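Side-chain contacts in putative TRAP PERIPLASMIC SOLUTE BINDING PROTEIN (Haemophilus influenzae, PDB 4PBQ), which binds L-gulonate and, as a periplasmic solute-binding protein, probably delivers such sugar acids to a TRAP transporter: residues Ile27-Tyr32 and Ile41-Tyr46; Tyr107-Asn112 and Gln321-Ala326. All coordinates share one frame; numbering follows the deposited sequence.

From the N terminus, strand 25-30 runs toward the ligand cleft and the chain turns back into helix 38-54; contact 1 (Ile27-Tyr32 with Ile41-Tyr46) closes this short loop, with eight residues between its segments, inside the beta-alpha-beta unit completed by strand 59-64. Contact 2 opens only afterwards, so the two are in series and neither nest nor cross. It spans 208 intervening residues, bringing the C-terminal helix 316-326 back against the loop that leads into helix 112-119. The centres of contacts 1 and 2 lie about 28 Å apart, and the nearest atoms of contacts 1 and 2 about 13 Å apart. Segment Ile27-Tyr32 also carries Tyr32 of the L-gulonate pocket, whereas contact 2 packs the last helix against that loop.

Contact 1 (Ile27-Tyr32 and Ile41-Tyr46); sequences IKLGHY and IALQEY. With 2UF (L-gulonate), chain D.
Leu29 extends its CG opposite the backbone N (chi1 -167°), while in Leu43 CG lies opposite the carbonyl carbon (chi1 -82°), and the two side chains reach toward each other tip to tip between strand 25-30 and helix 38-54. Their methyls pair off: Leu29 CD2 meets Leu43 CD1 at 3.7 Å, and Leu29 CD1 meets Leu43 CD2 at 3.9 Å. Two residues further on, the His31 ring and Leu43 come at each other from opposite directions, with Leu43 CD1 4.1 Å from His31 CD2 and oblique to the ring. That one methyl is thus shared by a leucine and an imidazole. His31 NE2 is hydrogen-bonded to ND1 of His40 in the first turn of helix 38-54, and its ND1 weakly to the backbone N of Asn33 in the connection. Ile88 of the neighbouring parallel strand 86-89 touches both His31 and Leu43, extending the apolar layer beneath the helix. This is the first strand-helix packing of a beta-alpha-beta unit. The next residue, Tyr32, turns to the ligand instead, its OH 2.8 Å from O3 of L-gulonate and 3.3 Å from its O5. The chemistry implies a division of labour, in which apolar methyls join strand to helix, His31 adds a polar link to the helix through His40, and the adjacent tyrosine hydroxyl meets the ligand.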
loop_
_atom_site.group_PDB
_atom_site.type_symbol
_atom_site.label_atom_id
_atom_site.label_comp_id
_atom_site.label_asym_id
_atom_site.label_seq_id
_atom_site.Cartn_x
_atom_site.Cartn_y
_atom_site.Cartn_z
ATOM N N ILE A 27 -0.096 16.221 16.726
ATOM C CA ILE A 27 -0.093 15.696 15.367
ATOM C C ILE A 27 -0.959 14.432 15.288
ATOM O O ILE A 27 -0.611 13.390 15.837
ATOM C CB ILE A 27 1.343 15.417 14.965
ATOM C CG1 ILE A 27 2.078 16.754 14.815
ATOM C CG2 ILE A 27 1.414 14.639 13.675
ATOM C CD1 ILE A 27 3.542 16.608 14.590
ATOM N N LYS A 28 -2.103 14.532 14.609
ATOM C CA LYS A 28 -2.986 13.391 14.459
ATOM C C LYS A 28 -2.438 12.605 13.280
ATOM O O LYS A 28 -2.080 13.201 12.266
ATOM C CB LYS A 28 -4.427 13.802 14.143
ATOM C CG LYS A 28 -5.090 14.681 15.193
ATOM C CD LYS A 28 -6.580 14.898 14.888
ATOM C CE LYS A 28 -6.824 15.551 13.530
ATOM N NZ LYS A 28 -6.230 16.903 13.438
ATOM N N LEU A 29 -2.348 11.299 13.447
ATOM C CA LEU A 29 -1.789 10.407 12.416
ATOM C C LEU A 29 -2.799 9.325 12.084
ATOM O O LEU A 29 -3.096 8.426 12.900
ATOM C CB LEU A 29 -0.476 9.794 12.908
ATOM C CG LEU A 29 0.359 9.095 11.834
ATOM C CD1 LEU A 29 1.763 8.928 12.383
ATOM C CD2 LEU A 29 -0.219 7.763 11.394
ATOM N N GLY A 30 -3.347 9.393 10.873
ATOM C CA GLY A 30 -4.396 8.465 10.495
ATOM C C GLY A 30 -3.948 7.443 9.468
ATOM O O GLY A 30 -3.135 7.747 8.621
ATOM N N HIS A 31 -4.457 6.227 9.589
ATOM C CA HIS A 31 -4.209 5.209 8.573
ATOM C C HIS A 31 -5.359 4.212 8.520
ATOM O O HIS A 31 -6.266 4.238 9.364
ATOM C CB HIS A 31 -2.854 4.535 8.782
ATOM C CG HIS A 31 -2.768 3.686 10.001
ATOM N ND1 HIS A 31 -3.021 2.332 9.993
ATOM C CD2 HIS A 31 -2.416 4.001 11.271
ATOM C CE1 HIS A 31 -2.826 1.848 11.207
ATOM N NE2 HIS A 31 -2.464 2.843 11.997
ATOM N N TYR A 32 -5.327 3.341 7.505
ATOM C CA TYR A 32 -6.410 2.397 7.260
ATOM C C TYR A 32 -6.232 0.972 7.783
ATOM O O TYR A 32 -7.187 0.180 7.777
ATOM C CB TYR A 32 -6.702 2.329 5.755
ATOM C CG TYR A 32 -5.689 1.695 4.821
ATOM C CD1 TYR A 32 -5.547 0.315 4.748
ATOM C CD2 TYR A 32 -4.943 2.480 3.936
ATOM C CE1 TYR A 32 -4.679 -0.268 3.844
ATOM C CE2 TYR A 32 -4.064 1.889 3.020
ATOM C CZ TYR A 32 -3.944 0.525 2.983
ATOM O OH TYR A 32 -3.083 -0.057 2.065
ATOM N N ILE A 41 2.116 -1.038 14.987
ATOM C CA ILE A 41 3.002 -1.443 16.076
ATOM C C ILE A 41 4.298 -0.652 16.004
ATOM O O ILE A 41 4.766 -0.127 17.012
ATOM C CB ILE A 41 3.282 -2.962 16.009
ATOM C CG1 ILE A 41 2.004 -3.748 16.355
ATOM C CG2 ILE A 41 4.348 -3.363 16.988
ATOM C CD1 ILE A 41 2.075 -5.224 16.023
ATOM N N ALA A 42 4.869 -0.554 14.808
ATOM C CA ALA A 42 6.101 0.215 14.616
ATOM C C ALA A 42 5.915 1.726 14.830
ATOM O O ALA A 42 6.813 2.392 15.348
ATOM C CB ALA A 42 6.711 -0.087 13.236
ATOM N N LEU A 43 4.760 2.265 14.444
ATOM C CA LEU A 43 4.430 3.655 14.737
ATOM C C LEU A 43 4.420 3.879 16.242
ATOM O O LEU A 43 4.959 4.871 16.739
ATOM C CB LEU A 43 3.057 4.016 14.184
ATOM C CG LEU A 43 2.948 4.393 12.721
ATOM C CD1 LEU A 43 1.496 4.646 12.402
ATOM C CD2 LEU A 43 3.801 5.607 12.355
ATOM N N GLN A 44 3.791 2.964 16.972
ATOM C CA GLN A 44 3.715 3.084 18.436
ATOM C C GLN A 44 5.070 3.038 19.117
ATOM O O GLN A 44 5.356 3.850 20.003
ATOM C CB GLN A 44 2.872 1.958 19.038
ATOM C CG GLN A 44 1.407 1.938 18.726
ATOM C CD GLN A 44 0.710 0.709 19.349
ATOM O OE1 GLN A 44 1.064 -0.458 19.071
ATOM N NE2 GLN A 44 -0.283 0.971 20.186
ATOM N N GLU A 45 5.891 2.078 18.729
ATOM C CA GLU A 45 7.108 1.788 19.480
ATOM C C GLU A 45 8.291 2.648 19.053
ATOM O O GLU A 45 9.188 2.915 19.867
ATOM C CB GLU A 45 7.466 0.316 19.339
ATOM C CG GLU A 45 6.510 -0.598 20.048
ATOM C CD GLU A 45 6.261 -0.166 21.485
ATOM O OE1 GLU A 45 7.265 0.118 22.206
ATOM O OE2 GLU A 45 5.062 -0.084 21.867
ATOM N N TYR A 46 8.311 3.046 17.779
ATOM C CA TYR A 46 9.503 3.667 17.192
ATOM C C TYR A 46 9.264 5.109 16.743
ATOM O O TYR A 46 10.067 5.985 17.039
ATOM C CB TYR A 46 10.067 2.813 16.034
ATOM C CG TYR A 46 10.319 1.401 16.480
ATOM C CD1 TYR A 46 11.268 1.127 17.448
ATOM C CD2 TYR A 46 9.571 0.348 15.975
ATOM C CE1 TYR A 46 11.467 -0.158 17.895
ATOM C CE2 TYR A 46 9.768 -0.939 16.419
ATOM C CZ TYR A 46 10.715 -1.186 17.365
ATOM O OH TYR A 46 10.916 -2.469 17.804
HETATM O O6A 2UF D . -8.071 -0.026 -0.270
HETATM C C6 2UF D . -7.154 -0.747 -0.685
HETATM O O6B 2UF D . -7.294 -1.859 -1.216
HETATM C C5 2UF D . -5.716 -0.231 -0.470
HETATM O O5 2UF D . -4.853 -1.343 -0.362
HETATM C C4 2UF D . -5.269 0.664 -1.647
HETATM O O4 2UF D . -6.068 1.857 -1.681
HETATM C C3 2UF D . -3.771 1.008 -1.504
HETATM O O3 2UF D . -3.434 1.521 -0.169
HETATM C C2 2UF D . -3.331 2.047 -2.550
HETATM O O2 2UF D . -1.918 2.001 -2.532
HETATM C C1 2UF D . -3.794 1.658 -3.988
HETATM O O1 2UF D . -3.198 2.594 -4.901
#

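Contact 2 (Tyr107-Asn112 and Gln321-Ala326); sequences YLFKDN and QKINEA
Ile323, on the C-terminal helix 316-326, lays its CG2 and CD1 methyls against Leu108. Its CG2 lies 4.0 Å from Leu108 CD1 and nearly as close to CG, while Ile323 CD1 approaches Leu108 CD2 at 4.1 Å. The two side chains cross at about a right angle, and two branches of Ile323 lie against the two methyls of Leu108. Phe109 adds a lighter touch from the same loop: its CE1 is 4.3 Å from Ile323 CG2, the methyl standing oblique to the ring. Leu108 in turn lies over one face of that ring, with CG 3.9 Å above the plane of Phe109 and offset toward the rim. With CG of Leu108 opposite its backbone N (chi1 -166°), the leucine fork extends from the loop to the helix. All three touching residues are buried, and no hydrogen bond crosses between the segments. In the periplasmic-binding-protein architecture of this family 7 solute-binding protein, the contact joins the last helix of the chain to the loop between strand 86-89 and helix 112-119. Val118 of that helix touches both Phe109 and Ile323, and Tyr306 of helix 292-312 packs on Leu108. Around this apolar centre, Lys327 NZ bonds to the carbonyl O of Leu108 and to OD1 of Asn324, a polar tie between loop and C terminus. The loop's far end is set by Asp111, the N-cap of helix 112-119, whose OD1 accepts from the backbone N of Glu114. On the exposed side of helix 316-326, Gln321 NE2 donates to Glu325 OE2 over 3.0 Å, nearly straight at 167°, reaching the carboxylate from above its plane.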
loop_
_atom_site.group_PDB
_atom_site.type_symbol
_atom_site.label_atom_id
_atom_site.label_comp_id
_atom_site.label_asym_id
_atom_site.label_seq_id
_atom_site.Cartn_x
_atom_site.Cartn_y
_atom_site.Cartn_z
ATOM N N TYR A 107 4.276 -6.439 -11.393
ATOM C CA TYR A 107 5.521 -7.189 -11.593
ATOM C C TYR A 107 6.798 -6.310 -11.646
ATOM O O TYR A 107 7.818 -6.681 -12.227
ATOM C CB TYR A 107 5.369 -8.143 -12.808
ATOM C CG TYR A 107 4.124 -9.001 -12.668
ATOM C CD1 TYR A 107 4.057 -9.995 -11.709
ATOM C CD2 TYR A 107 3.001 -8.782 -13.458
ATOM C CE1 TYR A 107 2.897 -10.760 -11.509
ATOM C CE2 TYR A 107 1.844 -9.525 -13.276
ATOM C CZ TYR A 107 1.791 -10.532 -12.320
ATOM O OH TYR A 107 0.653 -11.291 -12.150
ATOM N N LEU A 108 6.740 -5.159 -10.981
ATOM C CA LEU A 108 7.881 -4.263 -10.898
ATOM C C LEU A 108 8.984 -4.841 -10.006
ATOM O O LEU A 108 10.169 -4.678 -10.307
ATOM C CB LEU A 108 7.429 -2.898 -10.369
ATOM C CG LEU A 108 8.393 -1.726 -10.517
ATOM C CD1 LEU A 108 8.694 -1.428 -11.980
ATOM C CD2 LEU A 108 7.789 -0.510 -9.817
ATOM N N PHE A 109 8.588 -5.528 -8.930
ATOM C CA PHE A 109 9.525 -6.060 -7.933
ATOM C C PHE A 109 9.397 -7.565 -7.764
ATOM O O PHE A 109 8.282 -8.058 -7.649
ATOM C CB PHE A 109 9.253 -5.453 -6.558
ATOM C CG PHE A 109 9.262 -3.964 -6.525
ATOM C CD1 PHE A 109 10.265 -3.228 -7.140
ATOM C CD2 PHE A 109 8.280 -3.288 -5.832
ATOM C CE1 PHE A 109 10.271 -1.848 -7.086
ATOM C CE2 PHE A 109 8.283 -1.891 -5.768
ATOM C CZ PHE A 109 9.276 -1.176 -6.393
ATOM N N LYS A 110 10.537 -8.267 -7.671
ATOM C CA LYS A 110 10.552 -9.740 -7.603
ATOM C C LYS A 110 10.205 -10.323 -6.228
ATOM O O LYS A 110 9.684 -11.439 -6.142
ATOM C CB LYS A 110 11.903 -10.300 -8.094
ATOM C CG LYS A 110 13.031 -10.315 -7.065
ATOM C CD LYS A 110 14.351 -10.822 -7.694
ATOM C CE LYS A 110 15.293 -11.398 -6.639
ATOM N NZ LYS A 110 16.326 -10.434 -6.220
ATOM N N ASP A 111 10.474 -9.556 -5.168
ATOM C CA ASP A 111 10.211 -9.988 -3.801
ATOM C C ASP A 111 10.290 -8.793 -2.846
ATOM O O ASP A 111 10.590 -7.673 -3.270
ATOM C CB ASP A 111 11.160 -11.124 -3.372
ATOM C CG ASP A 111 12.641 -10.780 -3.527
ATOM O OD1 ASP A 111 13.047 -9.614 -3.318
ATOM O OD2 ASP A 111 13.427 -11.711 -3.842
ATOM N N ASN A 112 10.002 -9.035 -1.575
ATOM C CA ASN A 112 9.977 -7.963 -0.580
ATOM C C ASN A 112 11.321 -7.225 -0.477
ATOM O O ASN A 112 11.356 -5.992 -0.412
ATOM C CB ASN A 112 9.624 -8.501 0.802
ATOM C CG ASN A 112 8.185 -8.962 0.912
ATOM O OD1 ASN A 112 7.287 -8.422 0.262
ATOM N ND2 ASN A 112 7.953 -9.951 1.761
ATOM N N GLN A 321 13.672 2.515 -16.131
ATOM C CA GLN A 321 15.096 2.244 -16.280
ATOM C C GLN A 321 15.843 2.461 -14.961
ATOM O O GLN A 321 16.663 1.641 -14.564
ATOM C CB GLN A 321 15.706 3.129 -17.367
ATOM C CG GLN A 321 17.235 3.114 -17.361
ATOM C CD GLN A 321 17.841 3.806 -18.569
ATOM O OE1 GLN A 321 17.132 4.235 -19.491
ATOM N NE2 GLN A 321 19.163 3.919 -18.572
ATOM N N LYS A 322 15.554 3.557 -14.275
ATOM C CA LYS A 322 16.250 3.842 -13.024
ATOM C C LYS A 322 15.850 2.857 -11.932
ATOM O O LYS A 322 16.661 2.500 -11.076
ATOM C CB LYS A 322 15.980 5.275 -12.571
ATOM C CG LYS A 322 16.579 6.331 -13.509
ATOM C CD LYS A 322 16.615 7.697 -12.848
ATOM C CE LYS A 322 16.803 8.811 -13.863
ATOM N NZ LYS A 322 17.716 8.426 -14.958
ATOM N N ILE A 323 14.591 2.439 -11.952
ATOM C CA ILE A 323 14.105 1.453 -10.993
ATOM C C ILE A 323 14.844 0.126 -11.207
ATOM O O ILE A 323 15.337 -0.495 -10.260
ATOM C CB ILE A 323 12.584 1.275 -11.135
ATOM C CG1 ILE A 323 11.867 2.480 -10.503
ATOM C CG2 ILE A 323 12.137 -0.023 -10.480
ATOM C CD1 ILE A 323 10.370 2.537 -10.759
ATOM N N ASN A 324 14.957 -0.288 -12.459
ATOM C CA ASN A 324 15.695 -1.501 -12.780
ATOM C C ASN A 324 17.179 -1.393 -12.410
ATOM O O ASN A 324 17.757 -2.343 -11.896
ATOM C CB ASN A 324 15.505 -1.873 -14.255
ATOM C CG ASN A 324 14.140 -2.488 -14.521
ATOM O OD1 ASN A 324 13.537 -3.077 -13.626
ATOM N ND2 ASN A 324 13.647 -2.352 -15.744
ATOM N N GLU A 325 17.783 -0.232 -12.634
ATOM C CA GLU A 325 19.180 -0.018 -12.256
ATOM C C GLU A 325 19.408 -0.089 -10.735
ATOM O O GLU A 325 20.498 -0.439 -10.288
ATOM C CB GLU A 325 19.665 1.312 -12.827
ATOM C CG GLU A 325 19.733 1.275 -14.352
ATOM C CD GLU A 325 19.975 2.632 -15.003
ATOM O OE1 GLU A 325 19.773 3.678 -14.340
ATOM O OE2 GLU A 325 20.367 2.644 -16.193
ATOM N N ALA A 326 18.381 0.231 -9.949
ATOM C CA ALA A 326 18.488 0.188 -8.490
ATOM C C ALA A 326 18.315 -1.216 -7.911
ATOM O O ALA A 326 18.621 -1.445 -6.738
ATOM C CB ALA A 326 17.464 1.128 -7.862
#